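Local coordinates for beta-1,4-exocellulase (Thermobifida fusca, PDB 4B4H), which probably hydrolyses cellulose as a secreted cellobiohydrolase of glycoside hydrolase family 6, this chain being its catalytic domain without the cellulose-binding module, at residues A[261-266]-A[341-346]; A[393-398]-A[406-411]; A[57-62]-A[112-117]. One frame throughout, in Å; residues are numbered along the deposited sequence. Where two conformers were deposited one is given.

Interaction 1: A[261-266]-A[341-346]; sequences DELSFV and NPAPGV
The first turn of helix 262-276 faces the tight turn that leads into strand 346-350, with L263 CA 8.3 Å from A343 CA and V266 CA 8.0 Å from V346 CA. Side chains fill that gap, and L263 does most of the bridging. Its CG lies anti to the backbone N (chi1 -178°), which swings the branched end across to the turn although the bond to CB starts off obliquely to it. There CD1 meets two methyls at once, A343 CB at 3.7 Å and V346 CG2 also at 3.7 Å. One helical turn later V266 CG2 adds a looser contact of 4.2 Å to the same V346 CG2, and V346 is thus touched by both helix residues. Between the two segments the contacts are all hydrocarbon, but Q267, just past 261-266, donates NE2 to P344 O and so ties the helix to the turn. D261 caps the helix: its OD1 accepts from S264 N and from S264 OG, which reach it from opposite faces of the carboxylate plane. Across the way, A343 to V346 form a type II turn closed by V346 N to A343 O at 3.1 Å, with G345 in the position of positive phi. N341 ND2 donates to V346 O at 2.9 Å. This is part of the distorted alpha/beta barrel of family 6. The buried E262 bonds S224 OG through OE1 and H189 N through OE2. V266 also leans on M284 and I286, so it meets both strand 283-287 and the turn entering its parallel neighbour, strand 346-350.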
# COMPACT_ATOMS: atom_id res chain seq x y z
N ASP A 261 -3.18 1.63 15.01
CA ASP A 261 -1.95 1.49 14.23
C ASP A 261 -1.95 0.22 13.37
O ASP A 261 -2.82 -0.64 13.51
CB ASP A 261 -0.70 1.59 15.13
CG ASP A 261 -0.67 0.55 16.24
OD1 ASP A 261 -1.05 -0.62 16.01
OD2 ASP A 261 -0.22 0.92 17.34
N GLU A 262 -0.97 0.12 12.47
CA GLU A 262 -0.93 -0.96 11.49
C GLU A 262 -0.47 -2.29 12.06
O GLU A 262 -0.94 -3.36 11.65
CB GLU A 262 -0.04 -0.57 10.31
CG GLU A 262 -0.61 0.51 9.40
CD GLU A 262 -1.93 0.08 8.77
OE1 GLU A 262 -1.91 -0.78 7.87
OE2 GLU A 262 -2.99 0.57 9.19
N LEU A 263 0.46 -2.25 13.01
CA LEU A 263 1.00 -3.48 13.52
C LEU A 263 -0.04 -4.30 14.27
O LEU A 263 -0.18 -5.51 14.03
CB LEU A 263 2.24 -3.23 14.37
CG LEU A 263 2.90 -4.51 14.90
CD1 LEU A 263 3.42 -5.41 13.80
CD2 LEU A 263 4.03 -4.17 15.87
N SER A 264 -0.78 -3.66 15.18
CA SER A 264 -1.84 -4.35 15.89
C SER A 264 -2.81 -4.97 14.89
O SER A 264 -3.22 -6.11 15.04
CB SER A 264 -2.60 -3.39 16.80
OG SER A 264 -3.16 -2.32 16.06
N PHE A 265 -3.14 -4.19 13.87
CA PHE A 265 -4.06 -4.57 12.82
C PHE A 265 -3.62 -5.82 12.03
O PHE A 265 -4.33 -6.83 12.01
CB PHE A 265 -4.32 -3.36 11.91
CG PHE A 265 -5.04 -3.69 10.62
CD1 PHE A 265 -6.37 -4.12 10.62
CD2 PHE A 265 -4.39 -3.56 9.40
CE1 PHE A 265 -7.02 -4.39 9.43
CE2 PHE A 265 -5.03 -3.84 8.21
CZ PHE A 265 -6.35 -4.26 8.22
N VAL A 266 -2.46 -5.75 11.38
CA VAL A 266 -2.00 -6.93 10.59
C VAL A 266 -1.78 -8.19 11.44
O VAL A 266 -1.95 -9.30 10.94
CB VAL A 266 -0.76 -6.65 9.69
CG1 VAL A 266 -1.08 -5.53 8.71
CG2 VAL A 266 0.48 -6.35 10.51
N ASN A 341 11.59 -9.25 9.34
CA ASN A 341 10.92 -9.84 10.51
C ASN A 341 11.01 -8.99 11.79
O ASN A 341 11.52 -9.44 12.83
CB ASN A 341 11.43 -11.28 10.71
CG ASN A 341 10.68 -12.05 11.78
OD1 ASN A 341 11.28 -12.84 12.52
ND2 ASN A 341 9.38 -11.83 11.89
N PRO A 342 10.53 -7.74 11.72
CA PRO A 342 10.59 -6.78 12.85
C PRO A 342 9.69 -7.10 14.05
O PRO A 342 9.91 -6.56 15.14
CB PRO A 342 10.16 -5.48 12.21
CG PRO A 342 9.22 -5.90 11.13
CD PRO A 342 9.81 -7.16 10.57
N ALA A 343 8.69 -7.96 13.85
CA ALA A 343 7.65 -8.19 14.85
C ALA A 343 6.97 -9.52 14.57
O ALA A 343 7.02 -9.99 13.45
CB ALA A 343 6.63 -7.05 14.79
N PRO A 344 6.32 -10.13 15.59
CA PRO A 344 5.57 -11.38 15.39
C PRO A 344 4.65 -11.34 14.16
O PRO A 344 3.79 -10.45 14.06
CB PRO A 344 4.76 -11.50 16.68
CG PRO A 344 5.61 -10.83 17.72
CD PRO A 344 6.42 -9.77 17.02
N GLY A 345 4.85 -12.27 13.23
CA GLY A 345 3.96 -12.42 12.07
C GLY A 345 4.19 -11.51 10.87
O GLY A 345 3.50 -11.66 9.87
N VAL A 346 5.15 -10.59 10.99
CA VAL A 346 5.52 -9.67 9.92
C VAL A 346 6.82 -10.16 9.24
O VAL A 346 7.85 -10.30 9.89
CB VAL A 346 5.68 -8.23 10.46
CG1 VAL A 346 6.15 -7.27 9.38
CG2 VAL A 346 4.40 -7.74 11.11

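Interaction 2: A[393-398]-A[406-411]; sequences GALPNA and SAQFRE
L395 presses its CD1 methyl on the aliphatic part of Q408, CD1 standing 3.5 Å from Q408 CG and 3.9 Å from Q408 CB. In the distorted alpha/beta barrel of family 6, this is where a loop without regular structure, 393-398, packs on helix 406-414 near the C-terminus; L395 CA lies 7.5 Å from Q408 CA. With CG of the leucine anti to the carbonyl carbon (chi1 -73°), CD1 meets both Q408 CG and E411 OE1, while CD2 meets E411 OE1 alone. Q408 and E411 sit one helical turn apart, and each leaves with CG anti to its backbone N and runs on extended. The two side chains diverge, Q408 offering CB and CG and E411 its carboxylate end. Q408 is buried and also rests on R290 and N328; the backbone of N328 also bonds that of L395. The side chain of Q408 lies about 4 Å from that of D359, the predicted proton acceptor. Different in character is E411, whose carboxylate meets hydrocarbon here and finds its polar partner elsewhere: OE1 takes a hydrogen bond from G331 N while lying 3.6 Å from both L395 CD1 and L395 CD2.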
# COMPACT_ATOMS: atom_id res chain seq x y z
N GLY A 393 -6.20 17.34 2.84
CA GLY A 393 -4.90 17.28 3.50
C GLY A 393 -3.72 17.16 2.55
O GLY A 393 -2.59 16.96 2.97
N ALA A 394 -3.98 17.27 1.26
CA ALA A 394 -2.95 17.08 0.25
C ALA A 394 -2.04 18.30 0.11
O ALA A 394 -2.51 19.44 0.20
CB ALA A 394 -3.59 16.73 -1.09
N LEU A 395 -0.76 18.04 -0.15
CA LEU A 395 0.23 19.07 -0.45
C LEU A 395 -0.04 19.78 -1.78
O LEU A 395 -0.34 19.12 -2.78
CB LEU A 395 1.63 18.46 -0.49
CG LEU A 395 2.27 18.05 0.83
CD1 LEU A 395 3.53 17.27 0.53
CD2 LEU A 395 2.58 19.26 1.69
N PRO A 396 0.10 21.12 -1.79
CA PRO A 396 -0.12 21.92 -3.01
C PRO A 396 0.92 21.70 -4.11
O PRO A 396 2.03 21.26 -3.83
CB PRO A 396 0.03 23.36 -2.50
CG PRO A 396 -0.25 23.30 -1.04
CD PRO A 396 0.31 21.98 -0.61
N ASN A 397 0.52 22.03 -5.34
CA ASN A 397 1.38 21.99 -6.53
C ASN A 397 2.14 20.67 -6.75
O ASN A 397 3.35 20.63 -7.03
CB ASN A 397 2.27 23.24 -6.60
CG ASN A 397 1.55 24.43 -7.22
OD1 ASN A 397 1.12 25.35 -6.52
ND2 ASN A 397 1.38 24.40 -8.54
N ALA A 398 1.36 19.59 -6.69
CA ALA A 398 1.80 18.21 -6.95
C ALA A 398 1.70 17.82 -8.43
O ALA A 398 0.69 18.14 -9.09
CB ALA A 398 0.95 17.25 -6.13
N SER A 406 9.42 17.30 -5.70
CA SER A 406 10.60 17.71 -4.93
C SER A 406 10.25 18.32 -3.57
O SER A 406 10.83 17.94 -2.53
CB SER A 406 11.49 18.66 -5.74
OG SER A 406 12.73 18.86 -5.07
N ALA A 407 9.32 19.27 -3.56
CA ALA A 407 8.80 19.79 -2.30
C ALA A 407 8.41 18.67 -1.32
O ALA A 407 8.79 18.70 -0.15
CB ALA A 407 7.64 20.76 -2.55
N GLN A 408 7.71 17.65 -1.81
CA GLN A 408 7.32 16.53 -0.96
C GLN A 408 8.50 15.67 -0.52
O GLN A 408 8.53 15.21 0.61
CB GLN A 408 6.28 15.65 -1.67
CG GLN A 408 5.55 14.68 -0.75
CD GLN A 408 4.91 13.52 -1.50
OE1 GLN A 408 5.38 13.11 -2.55
NE2 GLN A 408 3.83 13.00 -0.94
N PHE A 409 9.47 15.45 -1.42
CA PHE A 409 10.64 14.66 -1.02
C PHE A 409 11.46 15.37 0.08
O PHE A 409 11.84 14.75 1.07
CB PHE A 409 11.52 14.27 -2.20
CG PHE A 409 12.70 13.42 -1.81
CD1 PHE A 409 12.60 12.03 -1.78
CD2 PHE A 409 13.92 14.02 -1.48
CE1 PHE A 409 13.70 11.25 -1.42
CE2 PHE A 409 15.01 13.24 -1.11
CZ PHE A 409 14.90 11.86 -1.09
N ARG A 410 11.74 16.65 -0.11
CA ARG A 410 12.44 17.42 0.93
C ARG A 410 11.74 17.38 2.29
O ARG A 410 12.40 17.24 3.33
CB ARG A 410 12.64 18.88 0.49
CG ARG A 410 13.63 19.04 -0.65
CD ARG A 410 13.48 20.38 -1.33
NE ARG A 410 13.85 21.52 -0.49
CZ ARG A 410 13.26 22.72 -0.54
NH1 ARG A 410 12.25 22.93 -1.38
NH2 ARG A 410 13.67 23.70 0.25
N GLU A 411 10.42 17.51 2.30
CA GLU A 411 9.62 17.41 3.52
C GLU A 411 9.67 16.01 4.11
O GLU A 411 9.91 15.84 5.32
CB GLU A 411 8.17 17.81 3.28
CG GLU A 411 7.36 17.84 4.56
CD GLU A 411 5.98 18.41 4.38
OE1 GLU A 411 5.12 17.76 3.74
OE2 GLU A 411 5.74 19.52 4.91

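Interaction 3: A[57-62]-A[112-117]; sequences MGLRDH and DPIADI
The shortest sound polar bonds, H62 N to G58 O and D116 N to D112 O, both 2.9 Å, are helical backbone bonds, one in each of the two helices that meet here through L59 and R60 on one side and I114 and I117 on the other. Helices 59-70 and 103-121 belong to the family 6 alpha/beta barrel. G58 occupies the N-cap position of helix 59-70, and its N donates to D61 OD2 at 3.2 Å on the anti side of the carboxylate. From that first turn L59 reaches out with CG anti to the backbone N (chi1 -178°) and meets both isoleucines. Its side chain and that of I117 slide past each other in opposite directions: L59 CG touches I117 CG2 at 4.0 Å, and L59 CB touches I117 CD1 at 4.1 Å. I114 is met instead at about a right angle, by L59 CD2 on I114 CG2 at 4.0 Å. At the outer margin I117 CG2 lies 4.1 Å from R60 CA; in the conformer given, the guanidinium leads away to a salt bridge with E64. I46 of helix 44-47 also touches I114 and I117, and L40 of strand 38-40 touches L59 and I114. Every contact between the two segments is carbon on carbon, so the two helices meet here by shape and burial, with the charge of R60 kept at the exposed margin.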
# COMPACT_ATOMS: atom_id res chain seq x y z
N MET A 57 13.07 1.59 -18.25
CA MET A 57 13.22 0.24 -17.74
C MET A 57 11.87 -0.49 -17.68
O MET A 57 10.95 -0.06 -16.97
CB MET A 57 13.85 0.23 -16.34
CG MET A 57 15.26 0.79 -16.25
SD MET A 57 16.00 0.36 -14.65
CE MET A 57 16.55 -1.32 -14.92
N GLY A 58 11.77 -1.58 -18.42
CA GLY A 58 10.62 -2.47 -18.32
C GLY A 58 10.87 -3.50 -17.25
O GLY A 58 11.93 -3.49 -16.59
N LEU A 59 9.90 -4.39 -17.06
CA LEU A 59 10.03 -5.44 -16.06
C LEU A 59 11.30 -6.25 -16.29
O LEU A 59 12.07 -6.48 -15.35
CB LEU A 59 8.81 -6.36 -16.02
CG LEU A 59 8.86 -7.46 -14.95
CD1 LEU A 59 9.15 -6.94 -13.55
CD2 LEU A 59 7.59 -8.30 -14.95
N ARG A 60 11.52 -6.65 -17.55
CA ARG A 60 12.70 -7.43 -17.91
C ARG A 60 13.97 -6.68 -17.52
O ARG A 60 14.87 -7.24 -16.91
CB ARG A 60 12.69 -7.77 -19.41
CG ARG A 60 13.96 -8.44 -19.90
CD ARG A 60 13.80 -9.00 -21.30
NE ARG A 60 15.07 -9.51 -21.81
CZ ARG A 60 16.05 -8.73 -22.27
NH1 ARG A 60 15.89 -7.41 -22.27
NH2 ARG A 60 17.18 -9.26 -22.71
N ASP A 61 14.01 -5.39 -17.85
CA ASP A 61 15.11 -4.49 -17.47
C ASP A 61 15.39 -4.45 -15.96
O ASP A 61 16.55 -4.56 -15.55
CB ASP A 61 14.87 -3.06 -17.97
CG ASP A 61 15.18 -2.88 -19.45
OD1 ASP A 61 16.07 -3.57 -19.99
OD2 ASP A 61 14.51 -2.01 -20.08
N HIS A 62 14.35 -4.27 -15.14
CA HIS A 62 14.53 -4.28 -13.68
C HIS A 62 14.96 -5.63 -13.16
O HIS A 62 15.72 -5.71 -12.19
CB HIS A 62 13.26 -3.87 -12.94
CG HIS A 62 12.97 -2.39 -13.00
ND1 HIS A 62 13.68 -1.48 -12.29
CD2 HIS A 62 12.02 -1.67 -13.71
CE1 HIS A 62 13.19 -0.25 -12.52
NE2 HIS A 62 12.18 -0.36 -13.40
N ASP A 112 -0.80 -12.05 -18.19
CA ASP A 112 -0.13 -13.09 -18.98
C ASP A 112 1.31 -12.73 -19.42
O ASP A 112 2.22 -13.55 -19.21
CB ASP A 112 -1.02 -13.53 -20.18
CG ASP A 112 -2.15 -14.48 -19.77
OD1 ASP A 112 -2.28 -14.83 -18.59
OD2 ASP A 112 -2.94 -14.89 -20.65
N PRO A 113 1.52 -11.52 -19.98
CA PRO A 113 2.88 -11.08 -20.34
C PRO A 113 3.78 -10.88 -19.12
O PRO A 113 4.98 -11.05 -19.23
CB PRO A 113 2.64 -9.74 -21.06
CG PRO A 113 1.30 -9.30 -20.59
CD PRO A 113 0.51 -10.56 -20.47
N ILE A 114 3.21 -10.49 -17.98
CA ILE A 114 4.02 -10.36 -16.78
C ILE A 114 4.46 -11.73 -16.31
O ILE A 114 5.60 -11.93 -15.90
CB ILE A 114 3.27 -9.63 -15.65
CG1 ILE A 114 3.15 -8.15 -16.01
CG2 ILE A 114 3.98 -9.81 -14.31
CD1 ILE A 114 2.15 -7.39 -15.17
N ALA A 115 3.52 -12.68 -16.37
CA ALA A 115 3.80 -14.06 -16.02
C ALA A 115 4.91 -14.61 -16.90
O ALA A 115 5.82 -15.27 -16.40
CB ALA A 115 2.55 -14.91 -16.16
N ASP A 116 4.84 -14.29 -18.19
CA ASP A 116 5.82 -14.75 -19.18
C ASP A 116 7.24 -14.26 -18.89
O ASP A 116 8.20 -15.00 -19.05
CB ASP A 116 5.40 -14.36 -20.60
CG ASP A 116 4.14 -15.05 -21.06
OD1 ASP A 116 3.76 -16.11 -20.50
OD2 ASP A 116 3.51 -14.53 -22.02
N ILE A 117 7.36 -13.02 -18.42
CA ILE A 117 8.67 -12.50 -18.04
C ILE A 117 9.18 -13.11 -16.73
O ILE A 117 10.35 -13.48 -16.62
CB ILE A 117 8.69 -10.96 -17.93
CG1 ILE A 117 8.37 -10.33 -19.29
CG2 ILE A 117 10.03 -10.47 -17.39
CD1 ILE A 117 8.19 -8.83 -19.24

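The three contacts occupy separate parts of the domain: nearest atoms are about 17 Å apart between interactions 1 and 2, about 22 Å between 1 and 3, and about 16 Å between 2 and 3. Interaction 2 comes closest to the predicted active site, the side chain of Q408 lying about 4 Å from that of D359, the predicted proton acceptor, and about 6 Å from that of K353. In interaction 1 the side chain of V266 is about 8 Å from that of H188, and in interaction 3 that of L59 is about 10 Å from that of W39; K353, H188 and W39 are predicted to bind substrate. Across the segments, 1 and 3 meet through carbon alone, and 2 brings in a carboxylate oxygen.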